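GCN5-related N-acetyltransferase (PDB 4J3G) probably transfers an acetyl group from acetyl-coenzyme A to an amino group, possibly the N-terminal alanine of a ribosomal protein. Local coordinates at residues Ala29-Asn42 / Asn53-Leu66. Sequence-based numbering, arbitrary orientation.
Sequences ATEADLPALLAIYN and NETLVDLENRHQWL. With SO4 (sulfate ion), chain F.
The guanidinium of R62 lies flat over one face of the Y41 ring, planes 20° apart, its CZ 4.2 Å from the ring centroid, in a cation-pi stack. Bends at chi2 and chi3 bring the guanidinium over the tyrosine, while W65 CB covers the opposite guanidinium face. Side-on bonds from R62 NE and NH1, both to N61 OD1 (2.8 and 2.7 Å) and in the guanidinium plane, probably limit its rotation. V57 CG2 meets the Y41 ring obliquely. N42 pairs with the loop that leads into helix 59-66, its amide engaging the backbone of V57 twice: V57 N donates to N42 OD1 (2.9 Å), and N42 ND2 returns a nearly straight bond to V57 O. Farther along the interface, toward the N-terminal end of helix segment 34-42, L34 inserts CD2 against R62 CB and L66 CD2, and CD1 against H63 CB; L38, with CG anti to the backbone N (chi1 177°), reaches V57 CG2 and L59 CD1. At the far end E31 OE2 lies at the imidazole edge by H63 ND1, the modelled 2.4 Å being too short to take at face value, and a water bridges E31 OE1 to H63 O. Helix segments 34-42 and 59-66 cross at 106° in the N-terminal part of the GNAT fold, L37 and Y41 also packing on Y88 of strand 84-93. The stacked tyrosine and the N61 carbonyl probably help stabilise the positive charge of the buried R62.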
loop_
_atom_site.group_PDB
_atom_site.type_symbol
_atom_site.label_atom_id
_atom_site.label_comp_id
_atom_site.label_asym_id
_atom_site.label_seq_id
_atom_site.Cartn_x
_atom_site.Cartn_y
_atom_site.Cartn_z
ATOM N N ALA A 29 -16.092 -11.504 15.441
ATOM C CA ALA A 29 -15.274 -12.669 15.776
ATOM C C ALA A 29 -14.870 -12.644 17.239
ATOM O O ALA A 29 -14.547 -11.594 17.786
ATOM C CB ALA A 29 -14.007 -12.701 14.917
ATOM N N THR A 30 -14.826 -13.818 17.836
ATOM C CA THR A 30 -14.306 -13.972 19.197
ATOM C C THR A 30 -13.097 -14.880 19.148
ATOM O O THR A 30 -12.813 -15.489 18.120
ATOM C CB THR A 30 -15.377 -14.597 20.127
ATOM O OG1 THR A 30 -15.689 -15.921 19.664
ATOM C CG2 THR A 30 -16.638 -13.756 20.108
ATOM N N GLU A 31 -12.433 -15.015 20.287
ATOM C CA GLU A 31 -11.297 -15.890 20.429
ATOM C C GLU A 31 -11.670 -17.337 20.088
ATOM O O GLU A 31 -10.863 -18.060 19.535
ATOM C CB GLU A 31 -10.743 -15.789 21.854
ATOM C CG GLU A 31 -9.353 -16.382 22.042
ATOM C CD GLU A 31 -8.223 -15.518 21.474
ATOM O OE1 GLU A 31 -8.482 -14.469 20.860
ATOM O OE2 GLU A 31 -7.054 -15.917 21.638
ATOM N N ALA A 32 -12.896 -17.738 20.436
ATOM C CA ALA A 32 -13.460 -19.060 20.069
ATOM C C ALA A 32 -13.473 -19.385 18.574
ATOM O O ALA A 32 -13.519 -20.572 18.184
ATOM C CB ALA A 32 -14.880 -19.155 20.606
ATOM N N ASP A 33 -13.475 -18.344 17.744
ATOM C CA ASP A 33 -13.576 -18.499 16.292
ATOM C C ASP A 33 -12.211 -18.707 15.654
ATOM O O ASP A 33 -12.113 -18.978 14.449
ATOM C CB ASP A 33 -14.202 -17.258 15.672
ATOM C CG ASP A 33 -15.693 -17.089 16.019
ATOM O OD1 ASP A 33 -16.452 -18.087 16.099
ATOM O OD2 ASP A 33 -16.104 -15.929 16.132
ATOM N N LEU A 34 -11.158 -18.582 16.457
ATOM C CA LEU A 34 -9.829 -18.577 15.921
ATOM C C LEU A 34 -9.473 -19.862 15.118
ATOM O O LEU A 34 -8.852 -19.758 14.080
ATOM C CB LEU A 34 -8.806 -18.310 17.016
ATOM C CG LEU A 34 -8.520 -16.856 17.385
ATOM C CD1 LEU A 34 -7.594 -16.876 18.599
ATOM C CD2 LEU A 34 -7.885 -16.105 16.243
ATOM N N PRO A 35 -9.859 -21.080 15.602
ATOM C CA PRO A 35 -9.544 -22.252 14.741
ATOM C C PRO A 35 -10.160 -22.143 13.360
ATOM O O PRO A 35 -9.514 -22.490 12.370
ATOM C CB PRO A 35 -10.150 -23.425 15.519
ATOM C CG PRO A 35 -10.026 -23.004 16.942
ATOM C CD PRO A 35 -10.312 -21.519 16.950
ATOM N N ALA A 36 -11.399 -21.665 13.296
ATOM C CA ALA A 36 -12.074 -21.487 11.993
ATOM C C ALA A 36 -11.377 -20.430 11.104
ATOM O O ALA A 36 -11.173 -20.666 9.917
ATOM C CB ALA A 36 -13.543 -21.151 12.181
ATOM N N LEU A 37 -10.983 -19.313 11.697
ATOM C CA LEU A 37 -10.298 -18.256 10.980
ATOM C C LEU A 37 -9.003 -18.820 10.420
ATOM O O LEU A 37 -8.691 -18.620 9.238
ATOM C CB LEU A 37 -9.998 -17.071 11.865
ATOM C CG LEU A 37 -11.162 -16.359 12.550
ATOM C CD1 LEU A 37 -10.670 -15.098 13.234
ATOM C CD2 LEU A 37 -12.272 -15.983 11.586
ATOM N N LEU A 38 -8.265 -19.560 11.258
ATOM C CA LEU A 38 -7.015 -20.142 10.807
ATOM C C LEU A 38 -7.214 -21.026 9.589
ATOM O O LEU A 38 -6.391 -20.987 8.615
ATOM C CB LEU A 38 -6.372 -20.937 11.941
ATOM C CG LEU A 38 -5.060 -21.698 11.610
ATOM C CD1 LEU A 38 -3.962 -20.707 11.272
ATOM C CD2 LEU A 38 -4.678 -22.591 12.781
ATOM N N ALA A 39 -8.230 -21.900 9.655
ATOM C CA ALA A 39 -8.472 -22.888 8.606
ATOM C C ALA A 39 -8.792 -22.191 7.286
ATOM O O ALA A 39 -8.287 -22.555 6.236
ATOM C CB ALA A 39 -9.611 -23.828 9.001
ATOM N N ILE A 40 -9.591 -21.141 7.372
ATOM C CA ILE A 40 -10.014 -20.398 6.182
ATOM C C ILE A 40 -8.822 -19.635 5.616
ATOM O O ILE A 40 -8.557 -19.668 4.431
ATOM C CB ILE A 40 -11.192 -19.462 6.523
ATOM C CG1 ILE A 40 -12.417 -20.316 6.875
ATOM C CG2 ILE A 40 -11.525 -18.490 5.364
ATOM C CD1 ILE A 40 -13.451 -19.550 7.684
ATOM N N TYR A 41 -8.082 -18.980 6.484
ATOM C CA TYR A 41 -6.911 -18.256 6.047
ATOM C C TYR A 41 -5.853 -19.168 5.397
ATOM O O TYR A 41 -5.409 -18.914 4.266
ATOM C CB TYR A 41 -6.309 -17.535 7.191
ATOM C CG TYR A 41 -5.047 -16.780 6.835
ATOM C CD1 TYR A 41 -5.104 -15.511 6.314
ATOM C CD2 TYR A 41 -3.801 -17.362 6.995
ATOM C CE1 TYR A 41 -3.932 -14.812 5.985
ATOM C CE2 TYR A 41 -2.630 -16.671 6.676
ATOM C CZ TYR A 41 -2.715 -15.393 6.176
ATOM O OH TYR A 41 -1.553 -14.750 5.776
ATOM N N ASN A 42 -5.466 -20.266 6.062
ATOM C CA ASN A 42 -4.505 -21.183 5.432
ATOM C C ASN A 42 -4.997 -21.847 4.121
ATOM O O ASN A 42 -4.195 -22.104 3.217
ATOM C CB ASN A 42 -4.046 -22.262 6.423
ATOM C CG ASN A 42 -2.953 -21.788 7.383
ATOM O OD1 ASN A 42 -2.178 -20.854 7.110
ATOM N ND2 ASN A 42 -2.842 -22.494 8.490
ATOM N N ASN A 53 0.336 -14.338 0.025
ATOM C CA ASN A 53 1.323 -14.977 0.891
ATOM C C ASN A 53 1.279 -16.469 0.561
ATOM O O ASN A 53 0.223 -16.966 0.190
ATOM C CB ASN A 53 0.905 -14.830 2.348
ATOM C CG ASN A 53 1.201 -13.448 2.934
ATOM O OD1 ASN A 53 1.960 -12.659 2.384
ATOM N ND2 ASN A 53 0.614 -13.178 4.091
ATOM N N GLU A 54 2.403 -17.155 0.669
ATOM C CA GLU A 54 2.476 -18.599 0.401
ATOM C C GLU A 54 2.746 -19.383 1.687
ATOM O O GLU A 54 2.678 -20.621 1.698
ATOM C CB GLU A 54 3.541 -18.913 -0.695
ATOM C CG GLU A 54 3.019 -18.602 -2.087
ATOM C CD GLU A 54 4.058 -18.649 -3.225
ATOM O OE1 GLU A 54 4.841 -17.679 -3.372
ATOM O OE2 GLU A 54 4.027 -19.602 -4.045
ATOM N N THR A 55 2.959 -18.672 2.788
ATOM C CA THR A 55 3.433 -19.297 4.005
ATOM C C THR A 55 2.281 -19.596 4.933
ATOM O O THR A 55 1.546 -18.705 5.318
ATOM C CB THR A 55 4.429 -18.389 4.724
ATOM O OG1 THR A 55 5.543 -18.155 3.867
ATOM C CG2 THR A 55 4.940 -19.051 6.021
ATOM N N LEU A 56 2.121 -20.865 5.314
ATOM C CA LEU A 56 1.078 -21.241 6.291
ATOM C C LEU A 56 1.416 -20.684 7.667
ATOM O O LEU A 56 2.594 -20.612 8.061
ATOM C CB LEU A 56 0.956 -22.773 6.411
ATOM C CG LEU A 56 0.181 -23.494 5.308
ATOM C CD1 LEU A 56 0.861 -23.296 3.969
ATOM C CD2 LEU A 56 -0.005 -24.967 5.628
ATOM N N VAL A 57 0.378 -20.354 8.419
ATOM C CA VAL A 57 0.542 -19.823 9.783
ATOM C C VAL A 57 -0.124 -20.737 10.807
ATOM O O VAL A 57 -0.819 -21.711 10.459
ATOM C CB VAL A 57 0.026 -18.352 9.927
ATOM C CG1 VAL A 57 0.723 -17.428 8.942
ATOM C CG2 VAL A 57 -1.481 -18.268 9.771
ATOM N N ASP A 58 0.105 -20.421 12.079
ATOM C CA ASP A 58 -0.410 -21.202 13.190
ATOM C C ASP A 58 -1.409 -20.400 14.005
ATOM O O ASP A 58 -1.656 -19.206 13.739
ATOM C CB ASP A 58 0.737 -21.752 14.053
ATOM C CG ASP A 58 1.630 -20.672 14.645
ATOM O OD1 ASP A 58 1.264 -19.487 14.703
ATOM O OD2 ASP A 58 2.712 -21.024 15.134
ATOM N N LEU A 59 -2.030 -21.075 14.967
ATOM C CA LEU A 59 -3.096 -20.488 15.726
ATOM C C LEU A 59 -2.631 -19.195 16.414
ATOM O O LEU A 59 -3.366 -18.181 16.395
ATOM C CB LEU A 59 -3.630 -21.490 16.747
ATOM C CG LEU A 59 -4.989 -21.132 17.331
ATOM C CD1 LEU A 59 -6.101 -21.189 16.291
ATOM C CD2 LEU A 59 -5.303 -22.113 18.469
ATOM N N GLU A 60 -1.396 -19.209 16.934
ATOM C CA GLU A 60 -0.852 -18.063 17.667
ATOM C C GLU A 60 -0.762 -16.839 16.761
ATOM O O GLU A 60 -1.017 -15.738 17.204
ATOM C CB GLU A 60 0.530 -18.401 18.274
ATOM C CG GLU A 60 1.270 -17.249 18.982
ATOM C CD GLU A 60 0.460 -16.536 20.091
ATOM O OE1 GLU A 60 -0.352 -17.186 20.793
ATOM O OE2 GLU A 60 0.650 -15.302 20.270
ATOM N N ASN A 61 -0.353 -17.048 15.507
ATOM C CA ASN A 61 -0.298 -15.986 14.506
ATOM C C ASN A 61 -1.665 -15.267 14.380
ATOM O O ASN A 61 -1.752 -14.050 14.424
ATOM C CB ASN A 61 0.133 -16.567 13.162
ATOM C CG ASN A 61 0.175 -15.544 12.062
ATOM O OD1 ASN A 61 -0.874 -15.165 11.490
ATOM N ND2 ASN A 61 1.386 -15.139 11.681
ATOM N N ARG A 62 -2.725 -16.042 14.264
ATOM C CA ARG A 62 -4.060 -15.472 14.102
ATOM C C ARG A 62 -4.555 -14.844 15.399
ATOM O O ARG A 62 -5.344 -13.916 15.373
ATOM C CB ARG A 62 -5.029 -16.539 13.619
ATOM C CG ARG A 62 -4.673 -17.110 12.250
ATOM C CD ARG A 62 -4.818 -16.053 11.163
ATOM N NE ARG A 62 -3.613 -15.241 10.987
ATOM C CZ ARG A 62 -3.557 -14.145 10.258
ATOM N NH1 ARG A 62 -2.420 -13.489 10.138
ATOM N NH2 ARG A 62 -4.635 -13.701 9.646
ATOM N N HIS A 63 -4.105 -15.369 16.525
ATOM C CA HIS A 63 -4.472 -14.779 17.808
ATOM C C HIS A 63 -3.906 -13.341 17.897
ATOM O O HIS A 63 -4.609 -12.403 18.348
ATOM C CB HIS A 63 -3.983 -15.660 18.954
ATOM C CG HIS A 63 -3.911 -14.958 20.277
ATOM N ND1 HIS A 63 -4.986 -14.870 21.137
ATOM C CD2 HIS A 63 -2.884 -14.326 20.896
ATOM C CE1 HIS A 63 -4.628 -14.212 22.224
ATOM N NE2 HIS A 63 -3.355 -13.877 22.105
ATOM N N GLN A 64 -2.641 -13.177 17.516
ATOM C CA GLN A 64 -2.011 -11.851 17.497
ATOM C C GLN A 64 -2.714 -10.956 16.479
ATOM O O GLN A 64 -2.948 -9.773 16.740
ATOM C CB GLN A 64 -0.510 -11.922 17.175
ATOM C CG GLN A 64 0.296 -12.697 18.219
ATOM C CD GLN A 64 1.758 -12.825 17.862
ATOM O OE1 GLN A 64 2.279 -12.060 17.040
ATOM N NE2 GLN A 64 2.441 -13.798 18.483
ATOM N N TRP A 65 -3.112 -11.539 15.353
ATOM C CA TRP A 65 -3.752 -10.756 14.283
ATOM C C TRP A 65 -5.091 -10.201 14.765
ATOM O O TRP A 65 -5.408 -8.992 14.570
ATOM C CB TRP A 65 -3.955 -11.618 13.031
ATOM C CG TRP A 65 -4.685 -10.926 11.914
ATOM C CD1 TRP A 65 -4.155 -10.117 10.974
ATOM C CD2 TRP A 65 -6.086 -11.013 11.625
ATOM N NE1 TRP A 65 -5.124 -9.688 10.115
ATOM C CE2 TRP A 65 -6.323 -10.226 10.488
ATOM C CE3 TRP A 65 -7.146 -11.681 12.211
ATOM C CZ2 TRP A 65 -7.602 -10.056 9.952
ATOM C CZ3 TRP A 65 -8.413 -11.541 11.657
ATOM C CH2 TRP A 65 -8.621 -10.753 10.532
ATOM N N LEU A 66 -5.851 -11.059 15.436
ATOM C CA LEU A 66 -7.177 -10.669 15.938
ATOM C C LEU A 66 -7.017 -9.646 17.065
ATOM O O LEU A 66 -7.760 -8.677 17.137
ATOM C CB LEU A 66 -7.938 -11.891 16.446
ATOM C CG LEU A 66 -9.361 -11.653 16.989
ATOM C CD1 LEU A 66 -10.279 -11.035 15.961
ATOM C CD2 LEU A 66 -9.938 -12.946 17.485
HETATM S S SO4 F . -3.456 -8.255 7.503
HETATM O O1 SO4 F . -3.655 -7.792 6.107
HETATM O O2 SO4 F . -3.180 -7.113 8.405
HETATM O O3 SO4 F . -4.700 -8.948 7.910
HETATM O O4 SO4 F . -2.308 -9.194 7.605
HETATM O O HOH W 1 -6.868 -12.556 19.950
HETATM O O HOH W 2 0.960 -16.071 5.491
#